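D-glucosaminate-6-phosphate ammonia lyase (Salmonella typhimurium, PDB 7LCE) belongs to the selenocysteine synthase-like family of the PLP-dependent aminotransferase superfamily and carries its pyridoxal phosphate cofactor on a modified lysine. Local coordinates at residues M102-Y116 with N150-C164. Residues are numbered along the deposited sequence; the frame is centred on the assembly and turned at random.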
ATOM      1  N   MET A 102       1.357 -17.667   5.644  1.00 63.92           N
ATOM      2  CA  MET A 102       1.160 -19.107   5.612  1.00 56.68           C
ATOM      3  C   MET A 102      -0.315 -19.420   5.417  1.00 68.07           C
ATOM      4  O   MET A 102      -1.188 -18.560   5.574  1.00 72.83           O
ATOM      5  CB  MET A 102       1.655 -19.775   6.901  1.00 61.22           C
ATOM      6  CG  MET A 102       3.005 -19.320   7.408  1.00 62.05           C
ATOM      7  SD  MET A 102       3.352 -20.132   8.981  1.00 74.84           S
ATOM      8  CE  MET A 102       4.886 -19.345   9.454  1.00 61.00           C
ATOM      9  N   ALA A 103      -0.590 -20.678   5.090  1.00 54.72           N
ATOM     10  CA  ALA A 103      -1.962 -21.164   5.113  1.00 52.02           C
ATOM     11  C   ALA A 103      -2.378 -21.317   6.567  1.00 59.31           C
ATOM     12  O   ALA A 103      -1.920 -22.233   7.256  1.00 64.86           O
ATOM     13  CB  ALA A 103      -2.070 -22.487   4.362  1.00 51.05           C
ATOM     14  N   ASN A 104      -3.239 -20.413   7.045  1.00 56.69           N
ATOM     15  CA  ASN A 104      -3.565 -20.350   8.464  1.00 48.45           C
ATOM     16  C   ASN A 104      -5.061 -20.270   8.742  1.00 53.44           C
ATOM     17  O   ASN A 104      -5.450 -20.080   9.900  1.00 67.53           O
ATOM     18  CB  ASN A 104      -2.868 -19.157   9.125  1.00 49.84           C
ATOM     19  CG  ASN A 104      -3.137 -17.848   8.402  1.00 62.94           C
ATOM     20  OD1 ASN A 104      -4.071 -17.741   7.605  1.00 55.82           O
ATOM     21  ND2 ASN A 104      -2.328 -16.835   8.695  1.00 64.46           N
ATOM     22  N   GLU A 105      -5.909 -20.378   7.725  1.00 54.95           N
ATOM     23  CA  GLU A 105      -7.344 -20.258   7.944  1.00 48.29           C
ATOM     24  C   GLU A 105      -7.902 -21.564   8.492  1.00 62.64           C
ATOM     25  O   GLU A 105      -7.651 -22.639   7.937  1.00 65.27           O
ATOM     26  CB  GLU A 105      -8.051 -19.872   6.646  1.00 56.01           C
ATOM     27  CG  GLU A 105      -7.758 -18.449   6.197  1.00 53.75           C
ATOM     28  CD  GLU A 105      -8.460 -18.084   4.905  1.00 75.31           C
ATOM     29  OE1 GLU A 105      -9.211 -18.928   4.370  1.00 81.45           O
ATOM     30  OE2 GLU A 105      -8.254 -16.949   4.424  1.00 78.61           O
ATOM     31  N   VAL A 106      -8.654 -21.466   9.587  1.00 54.87           N
ATOM     32  CA  VAL A 106      -9.338 -22.603  10.196  1.00 52.08           C
ATOM     33  C   VAL A 106     -10.825 -22.453   9.912  1.00 60.97           C
ATOM     34  O   VAL A 106     -11.446 -21.463  10.320  1.00 58.53           O
ATOM     35  CB  VAL A 106      -9.074 -22.688  11.707  1.00 39.79           C
ATOM     36  CG1 VAL A 106      -9.944 -23.764  12.329  1.00 34.02           C
ATOM     37  CG2 VAL A 106      -7.607 -22.972  11.973  1.00 37.52           C
ATOM     38  N   VAL A 107     -11.394 -23.426   9.210  1.00 60.68           N
ATOM     39  CA  VAL A 107     -12.780 -23.370   8.761  1.00 53.35           C
ATOM     40  C   VAL A 107     -13.650 -24.123   9.756  1.00 62.40           C
ATOM     41  O   VAL A 107     -13.421 -25.309  10.023  1.00 59.81           O
ATOM     42  CB  VAL A 107     -12.928 -23.951   7.348  1.00 54.62           C
ATOM     43  CG1 VAL A 107     -14.391 -24.107   7.000  1.00 53.08           C
ATOM     44  CG2 VAL A 107     -12.226 -23.054   6.338  1.00 59.91           C
ATOM     45  N   MET A 108     -14.661 -23.443  10.293  1.00 51.25           N
ATOM     46  CA  MET A 108     -15.568 -24.050  11.254  1.00 44.10           C
ATOM     47  C   MET A 108     -16.958 -23.464  11.070  1.00 54.67           C
ATOM     48  O   MET A 108     -17.137 -22.423  10.431  1.00 62.27           O
ATOM     49  CB  MET A 108     -15.083 -23.842  12.691  1.00 45.46           C
ATOM     50  CG  MET A 108     -15.035 -22.391  13.113  1.00 52.30           C
ATOM     51  SD  MET A 108     -14.456 -22.194  14.805  1.00 62.37           S
ATOM     52  CE  MET A 108     -15.775 -22.979  15.727  1.00 54.53           C
ATOM     53  N   LEU A 109     -17.947 -24.154  11.633  1.00 53.05           N
ATOM     54  CA  LEU A 109     -19.320 -23.671  11.584  1.00 61.07           C
ATOM     55  C   LEU A 109     -19.494 -22.465  12.497  1.00 56.55           C
ATOM     56  O   LEU A 109     -18.956 -22.424  13.607  1.00 65.20           O
ATOM     57  CB  LEU A 109     -20.288 -24.774  12.011  1.00 65.55           C
ATOM     58  CG  LEU A 109     -20.360 -26.048  11.175  1.00 61.13           C
ATOM     59  CD1 LEU A 109     -21.387 -26.996  11.771  1.00 56.74           C
ATOM     60  CD2 LEU A 109     -20.699 -25.726   9.728  1.00 62.63           C
ATOM     61  N   ARG A 110     -20.256 -21.474  12.022  1.00 61.51           N
ATOM     62  CA  ARG A 110     -20.590 -20.339  12.878  1.00 59.37           C
ATOM     63  C   ARG A 110     -21.366 -20.796  14.106  1.00 59.37           C
ATOM     64  O   ARG A 110     -21.180 -20.260  15.205  1.00 61.79           O
ATOM     65  CB  ARG A 110     -21.388 -19.299  12.090  1.00 54.29           C
ATOM     66  CG  ARG A 110     -21.972 -18.188  12.954  1.00 64.57           C
ATOM     67  CD  ARG A 110     -22.556 -17.062  12.118  1.00 60.60           C
ATOM     68  NE  ARG A 110     -21.529 -16.120  11.690  1.00 62.38           N
ATOM     69  CZ  ARG A 110     -20.991 -16.099  10.479  1.00 61.69           C
ATOM     70  NH1 ARG A 110     -21.372 -16.945   9.538  1.00 73.10           N
ATOM     71  NH2 ARG A 110     -20.047 -15.204  10.205  1.00 65.31           N
ATOM     72  N   GLY A 111     -22.224 -21.802  13.947  1.00 79.04           N
ATOM     73  CA  GLY A 111     -22.928 -22.362  15.083  1.00 68.15           C
ATOM     74  C   GLY A 111     -22.038 -23.055  16.093  1.00 64.67           C
ATOM     75  O   GLY A 111     -22.511 -23.379  17.187  1.00 73.50           O
ATOM     76  N   HIS A 112     -20.773 -23.298  15.752  1.00 68.45           N
ATOM     77  CA  HIS A 112     -19.829 -23.926  16.666  1.00 65.29           C
ATOM     78  C   HIS A 112     -18.880 -22.941  17.331  1.00 71.15           C
ATOM     79  O   HIS A 112     -18.101 -23.348  18.199  1.00 68.86           O
ATOM     80  CB  HIS A 112     -19.016 -24.994  15.929  1.00 65.94           C
ATOM     81  CG  HIS A 112     -19.801 -26.224  15.604  1.00 62.57           C
ATOM     82  ND1 HIS A 112     -19.228 -27.349  15.051  1.00 62.91           N
ATOM     83  CD2 HIS A 112     -21.115 -26.507  15.758  1.00 71.63           C
ATOM     84  CE1 HIS A 112     -20.156 -28.273  14.879  1.00 59.24           C
ATOM     85  NE2 HIS A 112     -21.310 -27.787  15.299  1.00 64.09           N
ATOM     86  N   ASN A 113     -18.923 -21.663  16.955  1.00 78.76           N
ATOM     87  CA  ASN A 113     -18.083 -20.667  17.605  1.00 73.23           C
ATOM     88  C   ASN A 113     -18.656 -20.375  18.984  1.00 69.69           C
ATOM     89  O   ASN A 113     -19.496 -19.481  19.139  1.00 77.87           O
ATOM     90  CB  ASN A 113     -18.003 -19.391  16.766  1.00 56.61           C
ATOM     91  CG  ASN A 113     -16.911 -18.456  17.233  1.00 65.65           C
ATOM     92  OD1 ASN A 113     -16.528 -18.460  18.403  1.00 89.75           O
ATOM     93  ND2 ASN A 113     -16.401 -17.643  16.316  1.00 83.93           N
ATOM     94  N   VAL A 114     -18.196 -21.112  19.993  1.00 70.65           N
ATOM     95  CA  VAL A 114     -18.830 -21.110  21.302  1.00 80.72           C
ATOM     96  C   VAL A 114     -17.873 -20.564  22.353  1.00 89.09           C
ATOM     97  O   VAL A 114     -16.651 -20.544  22.180  1.00 88.66           O
ATOM     98  CB  VAL A 114     -19.314 -22.516  21.699  1.00 72.24           C
ATOM     99  CG1 VAL A 114     -20.421 -22.972  20.763  1.00 62.23           C
ATOM    100  CG2 VAL A 114     -18.149 -23.495  21.677  1.00 64.33           C
ATOM    101  N   ASP A 115     -18.461 -20.114  23.460  1.00 92.65           N
ATOM    102  CA  ASP A 115     -17.740 -19.605  24.619  1.00 83.83           C
ATOM    103  C   ASP A 115     -17.937 -20.594  25.762  1.00 92.92           C
ATOM    104  O   ASP A 115     -19.068 -20.800  26.219  1.00 87.74           O
ATOM    105  CB  ASP A 115     -18.249 -18.215  25.007  1.00 82.52           C
ATOM    106  CG  ASP A 115     -17.335 -17.498  25.992  1.00 90.07           C
ATOM    107  OD1 ASP A 115     -16.929 -18.115  26.999  1.00 81.75           O
ATOM    108  OD2 ASP A 115     -17.040 -16.304  25.770  1.00 81.94           O
ATOM    109  N   TYR A 116     -16.842 -21.204  26.218  1.00 90.61           N
ATOM    110  CA  TYR A 116     -16.870 -22.157  27.322  1.00 82.89           C
ATOM    111  C   TYR A 116     -16.241 -21.579  28.588  1.00 88.33           C
ATOM    112  O   TYR A 116     -15.659 -22.312  29.391  1.00 93.43           O
ATOM    113  CB  TYR A 116     -16.163 -23.451  26.923  1.00 75.55           C
ATOM    114  CG  TYR A 116     -14.778 -23.239  26.354  1.00 75.87           C
ATOM    115  CD1 TYR A 116     -13.682 -23.067  27.192  1.00 89.53           C
ATOM    116  CD2 TYR A 116     -14.563 -23.216  24.982  1.00 77.06           C
ATOM    117  CE1 TYR A 116     -12.414 -22.872  26.684  1.00 82.05           C
ATOM    118  CE2 TYR A 116     -13.292 -23.023  24.462  1.00 78.13           C
ATOM    119  CZ  TYR A 116     -12.223 -22.853  25.321  1.00 75.61           C
ATOM    120  OH  TYR A 116     -10.956 -22.658  24.822  1.00 73.52           O
ATOM    121  N   ASN A 150     -10.007 -22.870   0.561  1.00 75.77           N
ATOM    122  CA  ASN A 150      -9.170 -22.297  -0.486  1.00 69.66           C
ATOM    123  C   ASN A 150      -7.714 -22.583  -0.131  1.00 70.51           C
ATOM    124  O   ASN A 150      -7.422 -23.295   0.834  1.00 89.98           O
ATOM    125  CB  ASN A 150      -9.461 -20.801  -0.666  1.00 66.93           C
ATOM    126  CG  ASN A 150      -9.244 -20.006   0.601  1.00 66.67           C
ATOM    127  OD1 ASN A 150      -8.112 -19.693   0.963  1.00 84.28           O
ATOM    128  ND2 ASN A 150     -10.332 -19.669   1.282  1.00 91.72           N
ATOM    129  N   GLU A 151      -6.792 -22.026  -0.922  1.00 70.39           N
ATOM    130  CA  GLU A 151      -5.377 -22.335  -0.746  1.00 75.28           C
ATOM    131  C   GLU A 151      -4.814 -21.800   0.565  1.00 79.84           C
ATOM    132  O   GLU A 151      -3.727 -22.224   0.974  1.00 81.94           O
ATOM    133  CB  GLU A 151      -4.563 -21.783  -1.920  1.00 98.49           C
ATOM    134  CG  GLU A 151      -4.502 -20.263  -1.985  1.00111.54           C
ATOM    135  CD  GLU A 151      -5.743 -19.645  -2.604  1.00126.03           C
ATOM    136  OE1 GLU A 151      -6.635 -20.404  -3.043  1.00126.36           O
ATOM    137  OE2 GLU A 151      -5.826 -18.399  -2.647  1.00120.36           O
ATOM    138  N   LYS A 152      -5.517 -20.884   1.228  1.00 77.82           N
ATOM    139  CA  LYS A 152      -5.097 -20.382   2.530  1.00 70.92           C
ATOM    140  C   LYS A 152      -5.649 -21.202   3.689  1.00 68.11           C
ATOM    141  O   LYS A 152      -5.243 -20.979   4.834  1.00 68.67           O
ATOM    142  CB  LYS A 152      -5.523 -18.918   2.694  1.00 67.45           C
ATOM    143  CG  LYS A 152      -4.623 -17.926   1.972  1.00 74.89           C
ATOM    144  CD  LYS A 152      -3.202 -17.956   2.516  1.00 96.86           C
ATOM    145  CE  LYS A 152      -2.428 -16.711   2.102  1.00117.35           C
ATOM    146  NZ  LYS A 152      -1.009 -16.736   2.562  1.00 97.82           N
ATOM    147  N   THR A 153      -6.565 -22.131   3.423  1.00 73.28           N
ATOM    148  CA  THR A 153      -7.157 -22.934   4.483  1.00 73.50           C
ATOM    149  C   THR A 153      -6.130 -23.904   5.050  1.00 57.21           C
ATOM    150  O   THR A 153      -5.403 -24.563   4.298  1.00 72.08           O
ATOM    151  CB  THR A 153      -8.372 -23.701   3.958  1.00 57.61           C
ATOM    152  OG1 THR A 153      -9.338 -22.775   3.447  1.00 78.44           O
ATOM    153  CG2 THR A 153      -9.007 -24.511   5.074  1.00 56.44           C
ATOM    154  N   ALA A 154      -6.064 -23.990   6.378  1.00 60.98           N
ATOM    155  CA  ALA A 154      -5.106 -24.860   7.048  1.00 51.39           C
ATOM    156  C   ALA A 154      -5.735 -26.072   7.713  1.00 54.49           C
ATOM    157  O   ALA A 154      -5.074 -27.109   7.815  1.00 59.18           O
ATOM    158  CB  ALA A 154      -4.324 -24.075   8.108  1.00 54.22           C
ATOM    159  N   ALA A 155      -6.987 -25.977   8.155  1.00 56.84           N
ATOM    160  CA  ALA A 155      -7.650 -27.092   8.821  1.00 45.70           C
ATOM    161  C   ALA A 155      -9.143 -26.811   8.903  1.00 55.27           C
ATOM    162  O   ALA A 155      -9.588 -25.667   8.755  1.00 57.79           O
ATOM    163  CB  ALA A 155      -7.078 -27.330  10.224  1.00 43.20           C
ATOM    164  N   LEU A 156      -9.907 -27.872   9.151  1.00 50.19           N
ATOM    165  CA  LEU A 156     -11.324 -27.779   9.471  1.00 44.30           C
ATOM    166  C   LEU A 156     -11.518 -28.139  10.938  1.00 58.90           C
ATOM    167  O   LEU A 156     -10.840 -29.029  11.461  1.00 66.43           O
ATOM    168  CB  LEU A 156     -12.162 -28.715   8.595  1.00 42.93           C
ATOM    169  CG  LEU A 156     -12.425 -28.339   7.136  1.00 54.86           C
ATOM    170  CD1 LEU A 156     -11.173 -28.493   6.287  1.00 50.85           C
ATOM    171  CD2 LEU A 156     -13.567 -29.177   6.570  1.00 49.84           C
ATOM    172  N   LEU A 157     -12.442 -27.448  11.603  1.00 50.44           N
ATOM    173  CA  LEU A 157     -12.674 -27.642  13.029  1.00 46.42           C
ATOM    174  C   LEU A 157     -14.134 -27.996  13.272  1.00 60.06           C
ATOM    175  O   LEU A 157     -15.035 -27.248  12.872  1.00 66.46           O
ATOM    176  CB  LEU A 157     -12.290 -26.398  13.827  1.00 59.14           C
ATOM    177  CG  LEU A 157     -12.423 -26.564  15.341  1.00 56.90           C
ATOM    178  CD1 LEU A 157     -11.324 -27.455  15.868  1.00 54.42           C
ATOM    179  CD2 LEU A 157     -12.401 -25.221  16.047  1.00 50.58           C
ATOM    180  N   TYR A 158     -14.362 -29.127  13.930  1.00 67.12           N
ATOM    181  CA  TYR A 158     -15.683 -29.543  14.376  1.00 61.46           C
ATOM    182  C   TYR A 158     -15.700 -29.551  15.898  1.00 56.13           C
ATOM    183  O   TYR A 158     -14.817 -30.142  16.527  1.00 66.96           O
ATOM    184  CB  TYR A 158     -16.036 -30.929  13.830  1.00 56.79           C
ATOM    185  CG  TYR A 158     -17.468 -31.348  14.076  1.00 59.57           C
ATOM    186  CD1 TYR A 158     -17.852 -31.909  15.288  1.00 62.85           C
ATOM    187  CD2 TYR A 158     -18.434 -31.199  13.090  1.00 59.00           C
ATOM    188  CE1 TYR A 158     -19.160 -32.299  15.518  1.00 62.27           C
ATOM    189  CE2 TYR A 158     -19.747 -31.588  13.310  1.00 79.01           C
ATOM    190  CZ  TYR A 158     -20.103 -32.138  14.526  1.00 69.79           C
ATOM    191  OH  TYR A 158     -21.405 -32.527  14.756  1.00 70.02           O
ATOM    192  N   VAL A 159     -16.696 -28.897  16.487  1.00 53.74           N
ATOM    193  CA  VAL A 159     -16.809 -28.774  17.936  1.00 63.46           C
ATOM    194  C   VAL A 159     -18.023 -29.573  18.386  1.00 61.49           C
ATOM    195  O   VAL A 159     -19.152 -29.292  17.965  1.00 75.04           O
ATOM    196  CB  VAL A 159     -16.927 -27.305  18.374  1.00 64.79           C
ATOM    197  CG1 VAL A 159     -16.885 -27.200  19.891  1.00 56.55           C
ATOM    198  CG2 VAL A 159     -15.825 -26.467  17.744  1.00 62.38           C
ATOM    199  N   LYS A 160     -17.795 -30.567  19.243  1.00 61.92           N
ATOM    200  CA  LYS A 160     -18.869 -31.346  19.852  1.00 68.57           C
ATOM    201  C   LYS A 160     -19.086 -30.833  21.270  1.00 77.66           C
ATOM    202  O   LYS A 160     -18.220 -30.999  22.136  1.00 75.35           O
ATOM    203  CB  LYS A 160     -18.536 -32.834  19.863  1.00 72.69           C
ATOM    204  CG  LYS A 160     -19.512 -33.672  20.675  1.00 75.73           C
ATOM    205  CD  LYS A 160     -20.904 -33.666  20.069  1.00 71.64           C
ATOM    206  CE  LYS A 160     -21.865 -34.503  20.900  1.00 63.04           C
ATOM    207  NZ  LYS A 160     -23.237 -34.521  20.319  1.00 90.03           N
ATOM    208  N   SER A 161     -20.241 -30.221  21.506  1.00 75.88           N
ATOM    209  CA  SER A 161     -20.552 -29.667  22.816  1.00 79.71           C
ATOM    210  C   SER A 161     -22.021 -29.285  22.842  1.00 96.60           C
ATOM    211  O   SER A 161     -22.633 -29.027  21.802  1.00 99.25           O
ATOM    212  CB  SER A 161     -19.676 -28.450  23.137  1.00 79.26           C
ATOM    213  OG  SER A 161     -19.787 -28.079  24.501  1.00 86.89           O
ATOM    214  N   HIS A 162     -22.583 -29.256  24.051  1.00 94.36           N
ATOM    215  CA  HIS A 162     -23.907 -28.676  24.221  1.00 98.06           C
ATOM    216  C   HIS A 162     -23.885 -27.164  24.031  1.00108.12           C
ATOM    217  O   HIS A 162     -24.943 -26.561  23.825  1.00106.68           O
ATOM    218  CB  HIS A 162     -24.475 -29.044  25.594  1.00104.28           C
ATOM    219  CG  HIS A 162     -23.750 -28.410  26.739  1.00104.66           C
ATOM    220  ND1 HIS A 162     -22.533 -28.869  27.195  1.00106.34           N
ATOM    221  CD2 HIS A 162     -24.074 -27.357  27.527  1.00 91.22           C
ATOM    222  CE1 HIS A 162     -22.136 -28.123  28.211  1.00 97.31           C
ATOM    223  NE2 HIS A 162     -23.053 -27.199  28.432  1.00 92.53           N
ATOM    224  N   HIS A 163     -22.700 -26.542  24.102  1.00 99.35           N
ATOM    225  CA  HIS A 163     -22.584 -25.121  23.790  1.00 81.74           C
ATOM    226  C   HIS A 163     -22.930 -24.836  22.335  1.00 99.93           C
ATOM    227  O   HIS A 163     -23.453 -23.761  22.019  1.00107.76           O
ATOM    228  CB  HIS A 163     -21.163 -24.622  24.073  1.00 93.16           C
ATOM    229  CG  HIS A 163     -20.795 -24.589  25.524  1.00 80.75           C
ATOM    230  ND1 HIS A 163     -21.524 -23.893  26.464  1.00 77.98           N
ATOM    231  CD2 HIS A 163     -19.755 -25.144  26.190  1.00 76.88           C
ATOM    232  CE1 HIS A 163     -20.958 -24.035  27.649  1.00 81.88           C
ATOM    233  NE2 HIS A 163     -19.882 -24.788  27.511  1.00 70.38           N
ATOM    234  N   CYS A 164     -22.640 -25.775  21.437  1.00104.55           N
ATOM    235  CA  CYS A 164     -22.856 -25.559  20.015  1.00 92.01           C
ATOM    236  C   CYS A 164     -24.340 -25.605  19.669  1.00104.72           C
ATOM    237  O   CYS A 164     -25.161 -26.190  20.381  1.00112.56           O
ATOM    238  CB  CYS A 164     -22.106 -26.604  19.193  1.00 78.20           C
ATOM    239  SG  CYS A 164     -20.333 -26.651  19.498  1.00 91.30           S
TER
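Val107 N and O grip the neighbouring strand from both sides of Leu156, donating to Ala155 O (2.9 Å) and accepting from Leu157 N (2.8 Å), and so join strands 105-109 and 153-159 in parallel. One step earlier the register slips by a residue: Glu105 O accepts from Ala154 N and, weakly, from Ala155 N, which makes a beta bulge, while Glu105 N bonds to Lys152 O. Packing is close on both faces. On one, Val106 CG1 leans on Leu157 CB, and Met108 runs alongside Leu157; its chain bends at chi3 (-66°), and CE lies 4.0 Å from Val159 CG2. Ile124 of helix 120-126 covers Val106 and Leu157 here. On the other face, the methyls Val107 CG2 and Thr153 CG2 meet at 3.8 Å.

Beyond the strands, the His112 ring is wedged between Val159 O over one face and Leu109 CD1 over the other. Its edge, led by CE1, points into the face of Tyr158 in a T-shaped stack with planes at 88°, and Cys164 SG sits obliquely 4.2 Å from the ring centroid. Val114 lays its CB against His163 CB, and the second subunit packs on both residues.

The start of the pair is looser and partly exposed. Glu105 extends across Lys152 CB, and its OE1 receives a weak hydrogen bond from Asn150 ND2 (3.4 Å), with carboxylate and amide planes nearly perpendicular. The other end of the same amide, OD1, accepts from Lys152 N in an Asx turn leading into the strand. Flanked by strands 130-134 and 186-189, the pair belongs to the mixed seven-stranded sheet, order 1-7-6-5-4-2-3, of the large domain in fold-type I PLP-dependent enzymes.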